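Local coordinates for protein dehydrogenase (Sinorhizobium meliloti, PDB 3UOE) that probably works as an oxidoreductase of the malate/L-lactate dehydrogenase (LDH2/MDH2) family, at residues V112-M117 and A144-A149; T127-A132 and I289-S294; G154-V159 and G185-G190. All coordinates share one frame; numbering follows the deposited sequence.

In the fold
Interactions 2 and 3 belong to one mixed sheet, and interaction 1 pairs two helices packed against it. Strand 285-291 of interaction 2 neighbours strand 156-161 of interaction 3, and Ile289 N lies 2.8 Å from Ile158 O, a probable hydrogen bond; the centres of these two contacts are about 11 Å apart. The centre of interaction 1 is about 12 Å from that of interaction 3, with Ala147 CB 3.6 Å from Gly185 N, and about 13 Å from that of interaction 2, where Met117 O packs on Leu290 CD1 at 4.1 Å. Interactions 2 and 3 also touch the second subunit, whereas the helix pair of interaction 1 stays within its own chain.

Interaction 1 (V112-M117 and A144-A149)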
ATOM      1  N   VAL A 112       5.810 -14.415  16.981  1.00  6.30           N
ATOM      2  CA  VAL A 112       7.002 -13.686  16.580  1.00  7.75           C
ATOM      3  C   VAL A 112       6.620 -12.243  16.259  1.00  7.05           C
ATOM      4  O   VAL A 112       7.313 -11.315  16.650  1.00  6.81           O
ATOM      5  CB  VAL A 112       7.707 -14.356  15.366  1.00  6.93           C
ATOM      6  CG1 VAL A 112       8.718 -13.395  14.732  1.00  5.52           C
ATOM      7  CG2 VAL A 112       8.395 -15.659  15.791  1.00  5.46           C
HETATM    8  N   MSE A 113       5.500 -12.070  15.562  1.00  6.31           N
HETATM    9  CA  MSE A 113       4.995 -10.743  15.229  1.00  7.12           C
HETATM   10  C   MSE A 113       4.718  -9.893  16.478  1.00  8.24           C
HETATM   11  O   MSE A 113       5.177  -8.751  16.573  1.00  6.56           O
HETATM   12  CB  MSE A 113       3.729 -10.855  14.370  1.00  6.74           C
HETATM   13  CG  MSE A 113       3.105  -9.531  13.990  1.00  7.75           C
HETATM   14 SE   MSE A 113       4.313  -8.357  12.964  1.00 22.82          SE
HETATM   15  CE  MSE A 113       4.088  -9.177  11.184  1.00  8.04           C
HETATM   16  N   MSE A 114       3.970 -10.445  17.434  1.00  6.98           N
HETATM   17  CA  MSE A 114       3.601  -9.673  18.624  1.00  9.33           C
HETATM   18  C   MSE A 114       4.812  -9.331  19.493  1.00  8.15           C
HETATM   19  O   MSE A 114       4.842  -8.307  20.163  1.00  7.58           O
HETATM   20  CB  MSE A 114       2.509 -10.380  19.443  1.00  7.14           C
HETATM   21  CG  MSE A 114       1.142 -10.414  18.752  1.00  8.34           C
HETATM   22 SE   MSE A 114       0.475  -8.630  18.250  1.00 26.43          SE
HETATM   23  CE  MSE A 114       0.312  -7.843  20.028  1.00  9.23           C
ATOM     24  N   ASP A 115       5.824 -10.185  19.471  1.00  9.92           N
ATOM     25  CA  ASP A 115       7.022  -9.898  20.242  1.00 10.30           C
ATOM     26  C   ASP A 115       7.809  -8.770  19.577  1.00  9.45           C
ATOM     27  O   ASP A 115       8.320  -7.867  20.250  1.00  7.70           O
ATOM     28  CB  ASP A 115       7.886 -11.150  20.416  1.00  9.99           C
ATOM     29  CG  ASP A 115       8.862 -11.012  21.563  1.00 14.99           C
ATOM     30  OD1 ASP A 115       8.440 -11.179  22.728  1.00 18.24           O
ATOM     31  OD2 ASP A 115      10.047 -10.715  21.297  1.00 17.84           O
ATOM     32  N   ALA A 116       7.891  -8.836  18.250  1.00  9.69           N
ATOM     33  CA  ALA A 116       8.520  -7.792  17.449  1.00  9.40           C
ATOM     34  C   ALA A 116       7.840  -6.449  17.685  1.00  9.12           C
ATOM     35  O   ALA A 116       8.497  -5.407  17.750  1.00  8.86           O
ATOM     36  CB  ALA A 116       8.456  -8.158  15.974  1.00  7.80           C
HETATM   37  N   MSE A 117       6.518  -6.481  17.806  1.00  8.12           N
HETATM   38  CA  MSE A 117       5.764  -5.265  18.067  1.00 10.29           C
HETATM   39  C   MSE A 117       6.109  -4.689  19.438  1.00 10.88           C
HETATM   40  O   MSE A 117       6.300  -3.479  19.581  1.00 12.09           O
HETATM   41  CB  MSE A 117       4.256  -5.509  17.954  1.00  7.94           C
HETATM   42  CG  MSE A 117       3.446  -4.235  18.132  1.00 13.86           C
HETATM   43 SE   MSE A 117       1.513  -4.392  17.814  1.00 29.71          SE
HETATM   44  CE  MSE A 117       1.548  -5.467  16.173  1.00  7.76           C
ATOM     45  N   ALA A 144      -5.008  -8.041   9.905  1.00  7.11           N
ATOM     46  CA  ALA A 144      -5.821  -7.034  10.586  1.00  7.20           C
ATOM     47  C   ALA A 144      -5.613  -7.109  12.100  1.00  8.65           C
ATOM     48  O   ALA A 144      -5.686  -6.094  12.802  1.00  9.53           O
ATOM     49  CB  ALA A 144      -7.315  -7.199  10.228  1.00  7.30           C
ATOM     50  N   TYR A 145      -5.344  -8.316  12.596  1.00  8.39           N
ATOM     51  CA  TYR A 145      -5.157  -8.540  14.025  1.00  7.22           C
ATOM     52  C   TYR A 145      -4.046  -7.632  14.570  1.00  8.79           C
ATOM     53  O   TYR A 145      -4.205  -6.995  15.612  1.00  8.07           O
ATOM     54  CB  TYR A 145      -4.821 -10.013  14.291  1.00  7.19           C
ATOM     55  CG  TYR A 145      -4.791 -10.385  15.764  1.00  7.99           C
ATOM     56  CD1 TYR A 145      -3.663 -10.142  16.541  1.00  8.68           C
ATOM     57  CD2 TYR A 145      -5.893 -10.975  16.372  1.00  7.60           C
ATOM     58  CE1 TYR A 145      -3.632 -10.470  17.893  1.00  9.49           C
ATOM     59  CE2 TYR A 145      -5.876 -11.311  17.719  1.00  9.55           C
ATOM     60  CZ  TYR A 145      -4.744 -11.055  18.476  1.00 12.11           C
ATOM     61  OH  TYR A 145      -4.725 -11.391  19.812  1.00 14.88           O
ATOM     62  N   TYR A 146      -2.928  -7.587  13.849  1.00  7.08           N
ATOM     63  CA  TYR A 146      -1.768  -6.801  14.247  1.00  6.77           C
ATOM     64  C   TYR A 146      -2.015  -5.313  14.011  1.00  7.68           C
ATOM     65  O   TYR A 146      -1.744  -4.497  14.891  1.00  9.05           O
ATOM     66  CB  TYR A 146      -0.516  -7.282  13.503  1.00  6.33           C
ATOM     67  CG  TYR A 146      -0.399  -8.793  13.482  1.00  7.29           C
ATOM     68  CD1 TYR A 146      -0.110  -9.510  14.650  1.00  7.99           C
ATOM     69  CD2 TYR A 146      -0.609  -9.506  12.308  1.00  6.27           C
ATOM     70  CE1 TYR A 146      -0.023 -10.906  14.645  1.00  6.56           C
ATOM     71  CE2 TYR A 146      -0.517 -10.893  12.284  1.00  7.00           C
ATOM     72  CZ  TYR A 146      -0.226 -11.589  13.453  1.00  8.26           C
ATOM     73  OH  TYR A 146      -0.135 -12.963  13.415  1.00  7.30           O
ATOM     74  N   ALA A 147      -2.541  -4.961  12.839  1.00  7.07           N
ATOM     75  CA  ALA A 147      -2.895  -3.566  12.552  1.00  9.43           C
ATOM     76  C   ALA A 147      -3.816  -3.005  13.633  1.00  9.16           C
ATOM     77  O   ALA A 147      -3.661  -1.868  14.077  1.00  9.42           O
ATOM     78  CB  ALA A 147      -3.554  -3.439  11.170  1.00  6.88           C
ATOM     79  N   GLU A 148      -4.775  -3.817  14.057  1.00  8.68           N
ATOM     80  CA  GLU A 148      -5.734  -3.387  15.060  1.00 10.19           C
ATOM     81  C   GLU A 148      -5.064  -3.207  16.412  1.00 10.20           C
ATOM     82  O   GLU A 148      -5.374  -2.264  17.136  1.00  9.36           O
ATOM     83  CB  GLU A 148      -6.873  -4.395  15.175  1.00 12.32           C
ATOM     84  CG  GLU A 148      -7.985  -3.974  16.118  1.00 16.81           C
ATOM     85  CD  GLU A 148      -9.116  -4.981  16.150  1.00 27.62           C
ATOM     86  OE1 GLU A 148      -8.928  -6.072  16.731  1.00 28.48           O
ATOM     87  OE2 GLU A 148     -10.189  -4.684  15.584  1.00 37.86           O
ATOM     88  N   ALA A 149      -4.153  -4.122  16.749  1.00  9.01           N
ATOM     89  CA  ALA A 149      -3.461  -4.073  18.024  1.00  7.93           C
ATOM     90  C   ALA A 149      -2.644  -2.787  18.113  1.00 11.61           C
ATOM     91  O   ALA A 149      -2.611  -2.124  19.149  1.00 12.13           O
ATOM     92  CB  ALA A 149      -2.568  -5.279  18.189  1.00  8.24           C
TER
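Met113 lays its CG over one face of the Tyr146 ring, 3.5 Å from the ring centroid and 22° off the normal, a CH-pi contact displaced toward the CD1 side. This residue, like Met114 and Met117, is a selenomethionine; its SE stands farther above the ring, 5.0 Å from the Tyr146 centroid, as a distant Met-aromatic contact. Met114 comes to the same ring differently: its SE lies in the ring plane at the edge, 3.8 Å from Tyr146 CD1, an edge-on Met-aromatic contact. At the CB that carries the ring, Met117 CE touches Tyr146 CB at 3.8 Å and also meets the Tyr146 carbonyl oxygen. Ala149 completes the patch, its CB lying 4.2 Å from Met117 SE and 4.3 Å from Met114 CE.

The reach of Met117 follows from its torsions: CG is anti to the backbone N (chi1 -176°) and the chain stays extended until a bend at chi3 turns CE back onto Tyr146. Such length is needed because the two helix segments run nearly parallel, 20° apart, with axes 11.2 Å from each other. Further out, Tyr146 OH is hydrogen-bonded to Met140 O, which ties down the far end of the ring. Leu51 and Leu55 of helix 46-61 touch Met114 and Tyr146 respectively, while Leu288 of strand 285-291 touches Met113 and Met117.

Helix 144-152 is the connecting helix between strands 129-137 and 156-161. Its contact with helix 109-127 is apolar across these segments: three selenoether side chains meet one tyrosine at face, edge and CB, so van der Waals and CH-pi contacts, without polar pairing, probably account for the attachment.

Interaction 2 (T127-A132 and I289-S294); sequences TGLAIA and ILIDPS
Leu129 turns its CG away from the backbone N (chi1 162°), while Ile289, with CG1 beside its own N (chi1 -68°), directs CG2 to the Leu129 CD1 methyl, 3.8 Å away. The two residues lie on one face of an antiparallel strand pair within the mixed sheet. On that face Leu129 CD1 also meets Ile291 CG1 at 3.8 Å, the side chains running alongside each other, whereas Ile131 crosses Ile289 at a slant with its CD1 3.7 Å from Ile289 CG1. An alanine in place of Ile289 would remove both gamma branches and would probably leave Leu129 CD1 and Ile131 CD1 facing a gap and freer to turn.

Three backbone bonds fix the register. Ala130 and Leu290 form a hydrogen-bonded pair, with Ala130 N to Leu290 O at 3.1 Å and Leu290 N to Ala130 O at 3.0 Å. Gly128, the positive-phi residue leaving helix 109-127, accepts from Asp292 N through its carbonyl oxygen. Ala130 and Leu290 point to the other face, where Leu124 of helix 109-127 packs on them. The face bearing Leu129, Ile131, Ile289 and Ile291 meets the second subunit: Leu129 packs on Leu129 of that chain, and Ile291 on its Leu263. Beyond the strand the chain makes an Asx turn, in which Ser294 N donates to Asp292 OD1 at 2.9 Å from above the carboxylate plane.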
ATOM      1  N   THR A 127      12.196   7.448  18.393  1.00 11.40           N
ATOM      2  CA  THR A 127      12.421   7.473  16.945  1.00 10.04           C
ATOM      3  C   THR A 127      11.247   7.990  16.123  1.00 10.05           C
ATOM      4  O   THR A 127      11.459   8.564  15.052  1.00  8.23           O
ATOM      5  CB  THR A 127      12.858   6.094  16.407  1.00 10.44           C
ATOM      6  OG1 THR A 127      11.781   5.157  16.549  1.00 11.21           O
ATOM      7  CG2 THR A 127      14.105   5.592  17.161  1.00  9.77           C
ATOM      8  N   GLY A 128      10.024   7.782  16.629  1.00 10.64           N
ATOM      9  CA  GLY A 128       8.796   8.192  15.958  1.00  7.45           C
ATOM     10  C   GLY A 128       8.362   7.229  14.859  1.00  9.60           C
ATOM     11  O   GLY A 128       7.175   7.083  14.570  1.00 10.08           O
ATOM     12  N   LEU A 129       9.338   6.567  14.247  1.00 10.35           N
ATOM     13  CA  LEU A 129       9.094   5.598  13.181  1.00 10.77           C
ATOM     14  C   LEU A 129      10.068   4.443  13.369  1.00  9.75           C
ATOM     15  O   LEU A 129      11.250   4.660  13.638  1.00 12.09           O
ATOM     16  CB  LEU A 129       9.299   6.256  11.814  1.00  7.26           C
ATOM     17  CG  LEU A 129       9.524   5.415  10.553  1.00 15.50           C
ATOM     18  CD1 LEU A 129       8.213   4.942   9.924  1.00 12.81           C
ATOM     19  CD2 LEU A 129      10.338   6.209   9.518  1.00 11.99           C
ATOM     20  N   ALA A 130       9.574   3.220  13.241  1.00  7.26           N
ATOM     21  CA  ALA A 130      10.427   2.049  13.355  1.00  7.83           C
ATOM     22  C   ALA A 130       9.889   0.901  12.519  1.00  7.27           C
ATOM     23  O   ALA A 130       8.696   0.829  12.227  1.00  6.82           O
ATOM     24  CB  ALA A 130      10.572   1.624  14.805  1.00  9.45           C
ATOM     25  N   ILE A 131      10.778  -0.001  12.138  1.00  5.95           N
ATOM     26  CA  ILE A 131      10.380  -1.139  11.336  1.00  7.40           C
ATOM     27  C   ILE A 131      11.001  -2.426  11.855  1.00  6.35           C
ATOM     28  O   ILE A 131      12.166  -2.452  12.239  1.00  6.08           O
ATOM     29  CB  ILE A 131      10.793  -0.949   9.861  1.00  7.83           C
ATOM     30  CG1 ILE A 131      10.344  -2.148   9.021  1.00  7.77           C
ATOM     31  CG2 ILE A 131      12.312  -0.723   9.761  1.00  6.84           C
ATOM     32  CD1 ILE A 131      10.274  -1.863   7.512  1.00  9.95           C
ATOM     33  N   ALA A 132      10.205  -3.487  11.869  1.00  5.15           N
ATOM     34  CA  ALA A 132      10.710  -4.823  12.108  1.00  6.62           C
ATOM     35  C   ALA A 132      10.540  -5.681  10.847  1.00  6.84           C
ATOM     36  O   ALA A 132       9.442  -5.782  10.274  1.00  6.23           O
ATOM     37  CB  ALA A 132      10.012  -5.459  13.317  1.00  7.66           C
ATOM     38  N   ILE A 289       5.643  -1.864  10.240  1.00  7.32           N
ATOM     39  CA  ILE A 289       6.075  -0.488  10.406  1.00  7.05           C
ATOM     40  C   ILE A 289       5.160   0.192  11.398  1.00  7.65           C
ATOM     41  O   ILE A 289       3.947   0.237  11.199  1.00  8.90           O
ATOM     42  CB  ILE A 289       6.015   0.289   9.093  1.00  9.47           C
ATOM     43  CG1 ILE A 289       7.062  -0.240   8.122  1.00  9.14           C
ATOM     44  CG2 ILE A 289       6.223   1.781   9.348  1.00 10.75           C
ATOM     45  CD1 ILE A 289       6.672  -0.060   6.678  1.00 12.57           C
ATOM     46  N   LEU A 290       5.744   0.701  12.475  1.00  7.88           N
ATOM     47  CA  LEU A 290       4.990   1.457  13.465  1.00  9.03           C
ATOM     48  C   LEU A 290       5.337   2.933  13.367  1.00  8.08           C
ATOM     49  O   LEU A 290       6.474   3.300  13.061  1.00  7.95           O
ATOM     50  CB  LEU A 290       5.271   0.950  14.878  1.00  7.87           C
ATOM     51  CG  LEU A 290       4.790  -0.464  15.195  1.00  9.52           C
ATOM     52  CD1 LEU A 290       5.330  -0.895  16.557  1.00 10.41           C
ATOM     53  CD2 LEU A 290       3.255  -0.532  15.160  1.00  8.60           C
ATOM     54  N   ILE A 291       4.341   3.771  13.621  1.00  7.67           N
ATOM     55  CA  ILE A 291       4.521   5.212  13.623  1.00  9.43           C
ATOM     56  C   ILE A 291       3.729   5.824  14.768  1.00  9.87           C
ATOM     57  O   ILE A 291       2.533   5.558  14.921  1.00 10.27           O
ATOM     58  CB  ILE A 291       4.031   5.834  12.304  1.00  9.34           C
ATOM     59  CG1 ILE A 291       4.627   5.083  11.105  1.00  8.79           C
ATOM     60  CG2 ILE A 291       4.352   7.325  12.261  1.00  6.53           C
ATOM     61  CD1 ILE A 291       4.246   5.692   9.757  1.00  9.27           C
ATOM     62  N   ASP A 292       4.399   6.648  15.564  1.00  9.54           N
ATOM     63  CA  ASP A 292       3.755   7.355  16.665  1.00  9.37           C
ATOM     64  C   ASP A 292       3.049   8.594  16.111  1.00  9.65           C
ATOM     65  O   ASP A 292       3.701   9.552  15.719  1.00 11.35           O
ATOM     66  CB  ASP A 292       4.814   7.749  17.704  1.00  9.10           C
ATOM     67  CG  ASP A 292       4.217   8.328  18.985  1.00 10.79           C
ATOM     68  OD1 ASP A 292       2.998   8.624  19.019  1.00 11.53           O
ATOM     69  OD2 ASP A 292       4.982   8.502  19.962  1.00 11.50           O
ATOM     70  N   PRO A 293       1.708   8.580  16.074  1.00 10.61           N
ATOM     71  CA  PRO A 293       0.989   9.766  15.582  1.00 11.00           C
ATOM     72  C   PRO A 293       1.371  11.034  16.352  1.00 10.51           C
ATOM     73  O   PRO A 293       1.295  12.131  15.785  1.00  9.79           O
ATOM     74  CB  PRO A 293      -0.486   9.420  15.842  1.00  9.75           C
ATOM     75  CG  PRO A 293      -0.511   7.908  15.984  1.00 10.32           C
ATOM     76  CD  PRO A 293       0.793   7.559  16.620  1.00  8.65           C
ATOM     77  N   SER A 294       1.791  10.890  17.612  1.00  9.42           N
ATOM     78  CA  SER A 294       2.096  12.065  18.434  1.00 11.82           C
ATOM     79  C   SER A 294       3.358  12.806  17.967  1.00 10.74           C
ATOM     80  O   SER A 294       3.559  13.968  18.308  1.00 10.28           O
ATOM     81  CB  SER A 294       2.156  11.718  19.931  1.00  9.97           C
ATOM     82  OG  SER A 294       3.415  11.179  20.288  1.00 14.23           O
TER

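Interaction 3 (G154-V159 and G185-G190)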
ATOM      1  N   GLY A 154      -2.915   3.139  20.168  1.00 13.13           N
ATOM      2  CA  GLY A 154      -2.778   4.517  19.741  1.00 10.91           C
ATOM      3  C   GLY A 154      -1.657   4.727  18.741  1.00 11.18           C
ATOM      4  O   GLY A 154      -1.191   5.845  18.556  1.00  9.67           O
ATOM      5  N   LEU A 155      -1.225   3.652  18.088  1.00 10.96           N
ATOM      6  CA  LEU A 155      -0.185   3.752  17.067  1.00 11.59           C
ATOM      7  C   LEU A 155      -0.718   3.517  15.655  1.00  9.05           C
ATOM      8  O   LEU A 155      -1.753   2.891  15.465  1.00  9.21           O
ATOM      9  CB  LEU A 155       0.942   2.766  17.358  1.00  9.46           C
ATOM     10  CG  LEU A 155       1.639   2.944  18.705  1.00 12.41           C
ATOM     11  CD1 LEU A 155       2.463   1.699  19.049  1.00 13.35           C
ATOM     12  CD2 LEU A 155       2.492   4.220  18.722  1.00  7.90           C
ATOM     13  N   ILE A 156       0.001   4.035  14.669  1.00 10.37           N
ATOM     14  CA  ILE A 156      -0.235   3.670  13.276  1.00  7.98           C
ATOM     15  C   ILE A 156       0.572   2.415  12.983  1.00  8.01           C
ATOM     16  O   ILE A 156       1.783   2.382  13.225  1.00  8.10           O
ATOM     17  CB  ILE A 156       0.231   4.777  12.314  1.00  8.33           C
ATOM     18  CG1 ILE A 156      -0.741   5.960  12.342  1.00  7.84           C
ATOM     19  CG2 ILE A 156       0.407   4.218  10.905  1.00  7.52           C
ATOM     20  CD1 ILE A 156      -0.091   7.308  11.932  1.00  7.97           C
ATOM     21  N   GLY A 157      -0.101   1.382  12.485  1.00  6.94           N
ATOM     22  CA  GLY A 157       0.544   0.115  12.199  1.00  6.34           C
ATOM     23  C   GLY A 157       0.355  -0.297  10.751  1.00  8.01           C
ATOM     24  O   GLY A 157      -0.771  -0.334  10.248  1.00  8.46           O
ATOM     25  N   ILE A 158       1.464  -0.595  10.079  1.00  6.72           N
ATOM     26  CA  ILE A 158       1.441  -1.038   8.695  1.00  6.12           C
ATOM     27  C   ILE A 158       2.101  -2.403   8.622  1.00  8.23           C
ATOM     28  O   ILE A 158       3.232  -2.584   9.095  1.00  9.56           O
ATOM     29  CB  ILE A 158       2.172  -0.035   7.792  1.00  9.07           C
ATOM     30  CG1 ILE A 158       1.518   1.342   7.941  1.00  6.74           C
ATOM     31  CG2 ILE A 158       2.189  -0.505   6.325  1.00  7.57           C
ATOM     32  CD1 ILE A 158       2.148   2.411   7.103  1.00 12.63           C
ATOM     33  N   VAL A 159       1.381  -3.375   8.063  1.00  6.73           N
ATOM     34  CA  VAL A 159       1.822  -4.760   8.102  1.00  6.26           C
ATOM     35  C   VAL A 159       1.766  -5.395   6.725  1.00  7.18           C
ATOM     36  O   VAL A 159       0.815  -5.173   5.971  1.00  7.30           O
ATOM     37  CB  VAL A 159       0.967  -5.584   9.062  1.00  7.92           C
ATOM     38  CG1 VAL A 159       1.747  -6.802   9.543  1.00  9.02           C
ATOM     39  CG2 VAL A 159       0.527  -4.730  10.236  1.00  7.02           C
ATOM     40  N   GLY A 185      -3.495   0.009  10.250  1.00  6.89           N
ATOM     41  CA  GLY A 185      -4.280   0.394  11.410  1.00  6.57           C
ATOM     42  C   GLY A 185      -4.030   1.843  11.791  1.00  7.55           C
ATOM     43  O   GLY A 185      -2.885   2.281  11.908  1.00  6.93           O
ATOM     44  N   ILE A 186      -5.105   2.595  11.986  1.00  6.73           N
ATOM     45  CA  ILE A 186      -4.969   4.003  12.329  1.00  8.03           C
ATOM     46  C   ILE A 186      -5.890   4.357  13.488  1.00 11.44           C
ATOM     47  O   ILE A 186      -7.096   4.112  13.427  1.00 12.81           O
ATOM     48  CB  ILE A 186      -5.232   4.917  11.109  1.00  7.66           C
ATOM     49  CG1 ILE A 186      -4.286   4.540   9.954  1.00  8.80           C
ATOM     50  CG2 ILE A 186      -5.051   6.364  11.492  1.00  7.88           C
ATOM     51  CD1 ILE A 186      -4.424   5.389   8.707  1.00  6.92           C
ATOM     52  N   PRO A 187      -5.317   4.910  14.571  1.00 13.32           N
ATOM     53  CA  PRO A 187      -6.167   5.283  15.705  1.00 12.51           C
ATOM     54  C   PRO A 187      -7.254   6.260  15.268  1.00 13.49           C
ATOM     55  O   PRO A 187      -7.000   7.223  14.540  1.00 10.01           O
ATOM     56  CB  PRO A 187      -5.188   5.961  16.673  1.00 11.34           C
ATOM     57  CG  PRO A 187      -3.852   5.392  16.328  1.00 12.78           C
ATOM     58  CD  PRO A 187      -3.882   5.100  14.852  1.00  9.00           C
ATOM     59  N   ALA A 188      -8.473   5.977  15.692  1.00 15.15           N
ATOM     60  CA  ALA A 188      -9.588   6.886  15.508  1.00 21.14           C
ATOM     61  C   ALA A 188     -10.103   7.081  16.916  1.00 24.92           C
ATOM     62  O   ALA A 188      -9.454   6.640  17.857  1.00 36.36           O
ATOM     63  CB  ALA A 188     -10.637   6.263  14.622  1.00 23.02           C
ATOM     64  N   ALA A 189     -11.241   7.734  17.095  1.00 26.31           N
ATOM     65  CA  ALA A 189     -11.733   7.929  18.460  1.00 30.47           C
ATOM     66  C   ALA A 189     -11.976   6.567  19.095  1.00 29.94           C
ATOM     67  O   ALA A 189     -11.057   5.926  19.603  1.00 32.93           O
ATOM     68  CB  ALA A 189     -13.004   8.759  18.471  1.00 30.94           C
ATOM     69  N   GLY A 190     -13.218   6.117  19.053  1.00 31.06           N
ATOM     70  CA  GLY A 190     -13.535   4.793  19.541  1.00 32.10           C
ATOM     71  C   GLY A 190     -12.873   3.773  18.643  1.00 32.81           C
ATOM     72  O   GLY A 190     -11.669   3.526  18.742  1.00 34.68           O
TER
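Gly157 and Gly185 face each other as an antiparallel hydrogen-bonded pair, their CA atoms 4.9 Å apart. Gly185 N donates to Gly157 O at 2.7 Å, lying in the carbonyl plane with a nearly straight N-H...O angle of 171°; the return bond, Gly157 N to Gly185 O, is 3.0 Å, its donor slightly tilted from the plane of the Gly185 carbonyl. A CA-H...O contact from Ile156 CA reaches the same Gly185 oxygen.

Two residues further on, the next such pair would set Leu155 against Pro187, but the proline nitrogen carries no hydrogen. Its ring takes that place instead, with Pro187 CD 3.1 Å from Leu155 O and CG 3.3 Å from Gly154 C, so the regular bonding ends here in tight van der Waals contact. Ile156 keeps CG1 beside its backbone N (chi1 -74°), from where that atom reaches Pro187 CD at 4.1 Å, the side chain and the ring crossing at about a right angle. A looser touch joins Ile156 CG1 to Ile186 CG2 at 4.4 Å, and Leu259 of the second subunit packs on both isoleucines. Leu155 points away from the neighbouring segment and packs on Leu124 of helix 109-127.

With no side chain at Gly185, helix 144-152 can come close: Ala147 CB packs against Gly185 N. That helix ends in a Schellman motif with Gly154 as the C-prime residue, its positive phi (75°) turning the chain toward strand 156-161. Interaction 3 is thus a helix-to-strand turn leading into an antiparallel pair of the mixed sheet, with strand 156-161 sitting between 285-291 and 182-186.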